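Local coordinates for sortase SrtE1 (Streptomyces coelicolor, PDB 5CUW), which catalyses a transpeptidation that anchors surface proteins to the cell wall, cleaving sorting signals of the Leu-Ala-x-Thr-Gly or Leu-Pro-x-Thr-Gly type, at residues 124-130 and 175-181; 36-42 and 53-57. One frame throughout, in Å; residues are numbered along the deposited sequence.

Interaction 1 of 2, residues 124-130 and 175-181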
loop_
_atom_site.group_PDB
_atom_site.type_symbol
_atom_site.label_atom_id
_atom_site.label_comp_id
_atom_site.label_asym_id
_atom_site.label_seq_id
_atom_site.Cartn_x
_atom_site.Cartn_y
_atom_site.Cartn_z
ATOM N N VAL A 124 -10.441 -1.744 5.883
ATOM C CA VAL A 124 -10.790 -0.646 4.983
ATOM C C VAL A 124 -10.046 0.627 5.350
ATOM O O VAL A 124 -10.248 1.170 6.430
ATOM C CB VAL A 124 -12.306 -0.356 4.996
ATOM C CG1 VAL A 124 -12.627 0.836 4.081
ATOM C CG2 VAL A 124 -13.083 -1.595 4.565
ATOM N N TYR A 125 -9.193 1.094 4.443
ATOM C CA TYR A 125 -8.540 2.377 4.580
ATOM C C TYR A 125 -9.161 3.395 3.641
ATOM O O TYR A 125 -9.736 3.034 2.608
ATOM C CB TYR A 125 -7.046 2.276 4.273
ATOM C CG TYR A 125 -6.260 1.304 5.125
ATOM C CD1 TYR A 125 -6.216 -0.043 4.802
ATOM C CD2 TYR A 125 -5.510 1.739 6.212
ATOM C CE1 TYR A 125 -5.474 -0.952 5.561
ATOM C CE2 TYR A 125 -4.754 0.824 6.988
ATOM C CZ TYR A 125 -4.741 -0.509 6.651
ATOM O OH TYR A 125 -3.992 -1.406 7.414
ATOM N N LYS A 126 -9.026 4.668 3.985
ATOM C CA LYS A 126 -9.380 5.735 3.046
ATOM C C LYS A 126 -8.176 6.634 2.778
ATOM O O LYS A 126 -7.402 6.950 3.690
ATOM C CB LYS A 126 -10.567 6.533 3.578
ATOM C CG LYS A 126 -11.864 5.733 3.456
ATOM C CD LYS A 126 -13.108 6.545 3.761
ATOM C CE LYS A 126 -14.345 5.655 3.703
ATOM N NZ LYS A 126 -15.520 6.299 4.349
ATOM N N MET A 127 -8.011 7.013 1.513
ATOM C CA MET A 127 -6.906 7.858 1.083
ATOM C C MET A 127 -6.925 9.155 1.868
ATOM O O MET A 127 -7.987 9.744 2.079
ATOM C CB MET A 127 -6.994 8.128 -0.430
ATOM C CG MET A 127 -5.833 8.923 -1.027
ATOM S SD MET A 127 -6.044 10.730 -1.026
ATOM C CE MET A 127 -4.461 11.249 -1.680
ATOM N N ALA A 128 -5.759 9.590 2.335
ATOM C CA ALA A 128 -5.685 10.794 3.160
ATOM C C ALA A 128 -4.707 11.822 2.618
ATOM O O ALA A 128 -4.955 13.019 2.694
ATOM C CB ALA A 128 -5.301 10.427 4.596
ATOM N N SER A 129 -3.585 11.362 2.077
ATOM C CA SER A 129 -2.493 12.280 1.779
ATOM C C SER A 129 -1.642 11.780 0.620
ATOM O O SER A 129 -1.512 10.573 0.418
ATOM C CB SER A 129 -1.637 12.464 3.043
ATOM O OG SER A 129 -0.551 13.327 2.803
ATOM N N ILE A 130 -1.077 12.690 -0.166
ATOM C CA ILE A 130 -0.232 12.271 -1.275
ATOM C C ILE A 130 1.052 13.096 -1.376
ATOM O O ILE A 130 1.042 14.312 -1.200
ATOM C CB ILE A 130 -0.990 12.350 -2.608
ATOM C CG1 ILE A 130 -0.090 11.894 -3.749
ATOM C CG2 ILE A 130 -1.485 13.774 -2.847
ATOM C CD1 ILE A 130 -0.809 11.692 -5.054
ATOM N N VAL A 175 1.393 7.443 -1.667
ATOM C CA VAL A 175 0.014 7.722 -1.275
ATOM C C VAL A 175 -0.255 7.096 0.105
ATOM O O VAL A 175 0.083 5.938 0.316
ATOM C CB VAL A 175 -0.969 7.175 -2.322
ATOM C CG1 VAL A 175 -2.399 7.274 -1.838
ATOM C CG2 VAL A 175 -0.775 7.897 -3.643
ATOM N N TRP A 176 -0.820 7.871 1.037
ATOM C CA TRP A 176 -1.149 7.388 2.393
ATOM C C TRP A 176 -2.656 7.344 2.662
ATOM O O TRP A 176 -3.413 8.207 2.194
ATOM C CB TRP A 176 -0.518 8.280 3.478
ATOM C CG TRP A 176 0.992 8.340 3.521
ATOM C CD1 TRP A 176 1.840 7.401 4.076
ATOM C CD2 TRP A 176 1.832 9.416 3.069
ATOM N NE1 TRP A 176 3.144 7.820 3.957
ATOM C CE2 TRP A 176 3.170 9.048 3.347
ATOM C CE3 TRP A 176 1.587 10.644 2.446
ATOM C CZ2 TRP A 176 4.251 9.865 3.025
ATOM C CZ3 TRP A 176 2.664 11.454 2.123
ATOM C CH2 TRP A 176 3.980 11.061 2.414
ATOM N N GLY A 177 -3.075 6.361 3.454
ATOM C CA GLY A 177 -4.453 6.242 3.896
ATOM C C GLY A 177 -4.548 5.955 5.387
ATOM O O GLY A 177 -3.540 5.647 6.030
ATOM N N LYS A 178 -5.761 6.058 5.929
ATOM C CA LYS A 178 -6.029 5.816 7.354
ATOM C C LYS A 178 -7.147 4.811 7.514
ATOM O O LYS A 178 -8.161 4.916 6.830
ATOM C CB LYS A 178 -6.437 7.106 8.066
ATOM C CG LYS A 178 -5.430 8.218 8.010
ATOM C CD LYS A 178 -5.951 9.429 8.770
ATOM C CE LYS A 178 -7.331 9.837 8.281
ATOM N NZ LYS A 178 -7.854 11.025 9.011
ATOM N N MET A 179 -7.018 3.888 8.459
ATOM C CA MET A 179 -8.024 2.837 8.609
ATOM C C MET A 179 -9.348 3.379 9.129
ATOM O O MET A 179 -9.375 4.190 10.051
ATOM C CB MET A 179 -7.513 1.740 9.549
ATOM C CG MET A 179 -8.309 0.436 9.411
ATOM S SD MET A 179 -7.723 -0.850 10.527
ATOM C CE MET A 179 -6.148 -1.268 9.762
ATOM N N VAL A 180 -10.453 2.923 8.544
ATOM C CA VAL A 180 -11.766 3.359 9.001
ATOM C C VAL A 180 -12.648 2.192 9.450
ATOM O O VAL A 180 -13.620 2.409 10.171
ATOM C CB VAL A 180 -12.501 4.173 7.910
ATOM C CG1 VAL A 180 -11.711 5.437 7.598
ATOM C CG2 VAL A 180 -12.682 3.348 6.658
ATOM N N GLU A 181 -12.309 0.967 9.043
ATOM C CA GLU A 181 -13.084 -0.214 9.434
ATOM C C GLU A 181 -12.203 -1.465 9.501
ATOM O O GLU A 181 -11.379 -1.708 8.626
ATOM C CB GLU A 181 -14.258 -0.465 8.464
ATOM C CG GLU A 181 -15.205 -1.566 8.961
ATOM C CD GLU A 181 -16.338 -1.936 7.988
ATOM O OE1 GLU A 181 -16.377 -1.421 6.846
ATOM O OE2 GLU A 181 -17.196 -2.764 8.382
#

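Interaction 2 of 2, residues 36-42 and 53-57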
loop_
_atom_site.group_PDB
_atom_site.type_symbol
_atom_site.label_atom_id
_atom_site.label_comp_id
_atom_site.label_asym_id
_atom_site.label_seq_id
_atom_site.Cartn_x
_atom_site.Cartn_y
_atom_site.Cartn_z
ATOM N N PRO A 36 9.514 -14.212 2.343
ATOM C CA PRO A 36 9.709 -15.355 1.446
ATOM C C PRO A 36 9.287 -15.050 0.011
ATOM O O PRO A 36 9.925 -15.519 -0.932
ATOM C CB PRO A 36 8.807 -16.427 2.060
ATOM C CG PRO A 36 7.697 -15.644 2.677
ATOM C CD PRO A 36 8.337 -14.390 3.211
ATOM N N GLY A 37 8.225 -14.264 -0.142
ATOM C CA GLY A 37 7.625 -14.024 -1.443
ATOM C C GLY A 37 6.294 -14.749 -1.523
ATOM O O GLY A 37 5.792 -15.059 -2.607
ATOM N N GLN A 38 5.729 -15.018 -0.348
ATOM C CA GLN A 38 4.466 -15.738 -0.208
ATOM C C GLN A 38 3.274 -14.779 -0.156
ATOM O O GLN A 38 3.241 -13.881 0.695
ATOM C CB GLN A 38 4.513 -16.601 1.054
ATOM C CG GLN A 38 3.168 -16.877 1.695
ATOM C CD GLN A 38 3.283 -17.078 3.193
ATOM O OE1 GLN A 38 4.057 -16.390 3.863
ATOM N NE2 GLN A 38 2.521 -18.026 3.727
ATOM N N GLY A 39 2.307 -14.972 -1.058
ATOM C CA GLY A 39 1.129 -14.111 -1.136
ATOM C C GLY A 39 0.169 -14.368 0.009
ATOM O O GLY A 39 -0.249 -15.496 0.211
ATOM N N PHE A 40 -0.181 -13.337 0.773
ATOM C CA PHE A 40 -0.971 -13.580 1.975
ATOM C C PHE A 40 -2.248 -12.766 2.069
ATOM O O PHE A 40 -3.026 -12.943 3.002
ATOM C CB PHE A 40 -0.123 -13.332 3.230
ATOM C CG PHE A 40 0.367 -11.928 3.378
ATOM C CD1 PHE A 40 -0.412 -10.967 4.004
ATOM C CD2 PHE A 40 1.625 -11.567 2.922
ATOM C CE1 PHE A 40 0.044 -9.682 4.156
ATOM C CE2 PHE A 40 2.086 -10.281 3.079
ATOM C CZ PHE A 40 1.295 -9.333 3.690
ATOM N N ALA A 41 -2.474 -11.867 1.120
ATOM C CA ALA A 41 -3.687 -11.080 1.161
ATOM C C ALA A 41 -4.013 -10.556 -0.223
ATOM O O ALA A 41 -3.243 -10.765 -1.158
ATOM C CB ALA A 41 -3.541 -9.928 2.151
ATOM N N LEU A 42 -5.160 -9.892 -0.344
ATOM C CA LEU A 42 -5.563 -9.236 -1.593
ATOM C C LEU A 42 -5.776 -7.741 -1.344
ATOM O O LEU A 42 -6.423 -7.359 -0.369
ATOM C CB LEU A 42 -6.843 -9.854 -2.158
ATOM C CG LEU A 42 -6.746 -11.030 -3.135
ATOM C CD1 LEU A 42 -8.142 -11.514 -3.488
ATOM C CD2 LEU A 42 -5.991 -10.632 -4.401
ATOM N N PRO A 53 -2.711 -9.371 -5.524
ATOM C CA PRO A 53 -2.253 -10.045 -4.307
ATOM C C PRO A 53 -1.106 -9.287 -3.658
ATOM O O PRO A 53 -0.319 -8.635 -4.356
ATOM C CB PRO A 53 -1.799 -11.423 -4.808
ATOM C CG PRO A 53 -2.374 -11.546 -6.235
ATOM C CD PRO A 53 -2.396 -10.141 -6.740
ATOM N N ILE A 54 -1.030 -9.362 -2.334
ATOM C CA ILE A 54 0.104 -8.837 -1.576
ATOM C C ILE A 54 0.993 -9.991 -1.146
ATOM O O ILE A 54 0.499 -10.994 -0.630
ATOM C CB ILE A 54 -0.343 -8.052 -0.311
ATOM C CG1 ILE A 54 -1.403 -6.999 -0.649
ATOM C CG2 ILE A 54 0.871 -7.421 0.398
ATOM C CD1 ILE A 54 -1.911 -6.250 0.583
ATOM N N ALA A 55 2.297 -9.875 -1.374
ATOM C CA ALA A 55 3.218 -10.913 -0.936
ATOM C C ALA A 55 4.227 -10.321 0.035
ATOM O O ALA A 55 4.377 -9.114 0.117
ATOM C CB ALA A 55 3.921 -11.550 -2.120
ATOM N N GLU A 56 4.921 -11.172 0.779
ATOM C CA GLU A 56 5.895 -10.690 1.750
ATOM C C GLU A 56 7.200 -10.332 1.036
ATOM O O GLU A 56 7.731 -11.135 0.275
ATOM C CB GLU A 56 6.139 -11.755 2.835
ATOM C CG GLU A 56 7.054 -11.301 3.976
ATOM C CD GLU A 56 6.408 -10.265 4.894
ATOM O OE1 GLU A 56 5.457 -9.582 4.463
ATOM O OE2 GLU A 56 6.850 -10.130 6.058
ATOM N N GLY A 57 7.713 -9.126 1.273
ATOM C CA GLY A 57 8.963 -8.709 0.658
ATOM C C GLY A 57 8.750 -7.966 -0.645
ATOM O O GLY A 57 7.691 -8.075 -1.267
#

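Interaction 1 of 2, residues 124-130 and 175-181
Val124 to Ile130 pair with Val175 to Glu181 as neighbouring antiparallel strands, their axes 4.2 Å apart at closest and their N-to-C directions 140° apart. Eight backbone hydrogen bonds join them, one of them weak, and two classic beta bulges interrupt the register. At the first, Ala128 and Ser129 both face Trp176, whose carbonyl O takes Ala128 N at 2.7 Å and, more loosely, Ser129 N at 3.2 Å. At the second, Val180 and Glu181 both face Val124; Val180 N gives Val124 O an almost straight bond of 2.8 Å, and the one from Glu181 N is weak. Between the bulges Gly177 lies so close to Lys126 O that a beta carbon there would collide with it.

The pair illustrates how a sortase barrel is seamed together: these are segments of strands 121-134 and 171-184, and the latter also carries Arg172, the probable proton donor, and borders the strand of Cys163, the probable active-site cysteine.

Tyr125 and Met179 occupy the same face of the sheet. Met179 places CG over one face of the ring, with SD 5.3 Å from the ring centroid in an oblique Met-aromatic contact. A bend at the last torsion (chi3 -71°) then curls Met179 CE back to 3.2 Å from Tyr125 OH. Farther along this face Val175 CG2 meets Ile130 CD1, while Val175 CG1 rests on Met127 CG.

On the reverse face Ser129 OG comes obliquely to the indole, 3.4 Å from Trp176 CE3, while bonding to Ser149 O. The indole is pinned at its other end, where Trp176 NE1 donates to Val141 O. Near the second bulge, Val180 CG2 packs on Val124 CG1 at 3.6 Å.

Interaction 2 of 2, residues 36-42 and 53-57
Phe40 N bonds to Ile54 O at 2.8 Å, and Ile54 N returns a 2.9 Å bond to Ala41 O. Because Phe40 and Ala41 both face Ile54, the antiparallel pair holds a classic beta bulge. A longer bond follows, Glu56 N to Gln38 O at 3.2 Å.

The bulge brings the Phe40 ring across the partner strand. With CG set between the backbone N and the carbonyl carbon (chi1 62°), the ring receives Ile54 O over one face and has Glu56 N at its edge, in plane. Phe40 CZ reaches Ile54 CG2 at 3.8 Å, and CE2 lies 3.7 Å from Glu56 OE1, the carboxylate standing 78° from the ring plane. That oxygen is also hydrogen-bonded to His71 ND1, which helps to fix the carboxylate's rotation. An alanine in place of Phe40 is likely to open a gap beside Ile54 CG2 and to remove the ring from beside Glu56 OE1, leaving His71 to hold that oxygen.

Toward one end the poorly ordered Pro36 sets CD against Glu56 CG; toward the other, Leu42 CD2 lies against the Pro53 ring, 3.7 Å from its N and a little farther from CG.

As an example of a hairpin built into a larger sheet, strands 39-45 and 50-56 each have a further neighbour: the backbone of Leu42 is hydrogen-bonded to that of Glu117 of strand 113-117, and those of Pro53 and Ala55 to strand 69-71, while Ile54 packs on Val69 there and on Phe89 and Leu91 of strand 87-92.

Both contacts are antiparallel pairings within one sheet, on opposite sides of the chain's centre; their own centres are 20 Å apart and their atoms do not touch. Interaction 1 joins strands far apart in sequence and is the more buried, whereas interaction 2 is a surface contact inside a local hairpin whose leading end is poorly ordered. The chemistry follows place: the former relies on dense backbone bonding, two bulges and apolar or sulfur-bearing side chains, the latter on fewer bonds, one bulge and an aromatic ring beside a carboxylate. Strand 113-117 links them, bordering 121-134 on one flank and 39-45 on the other.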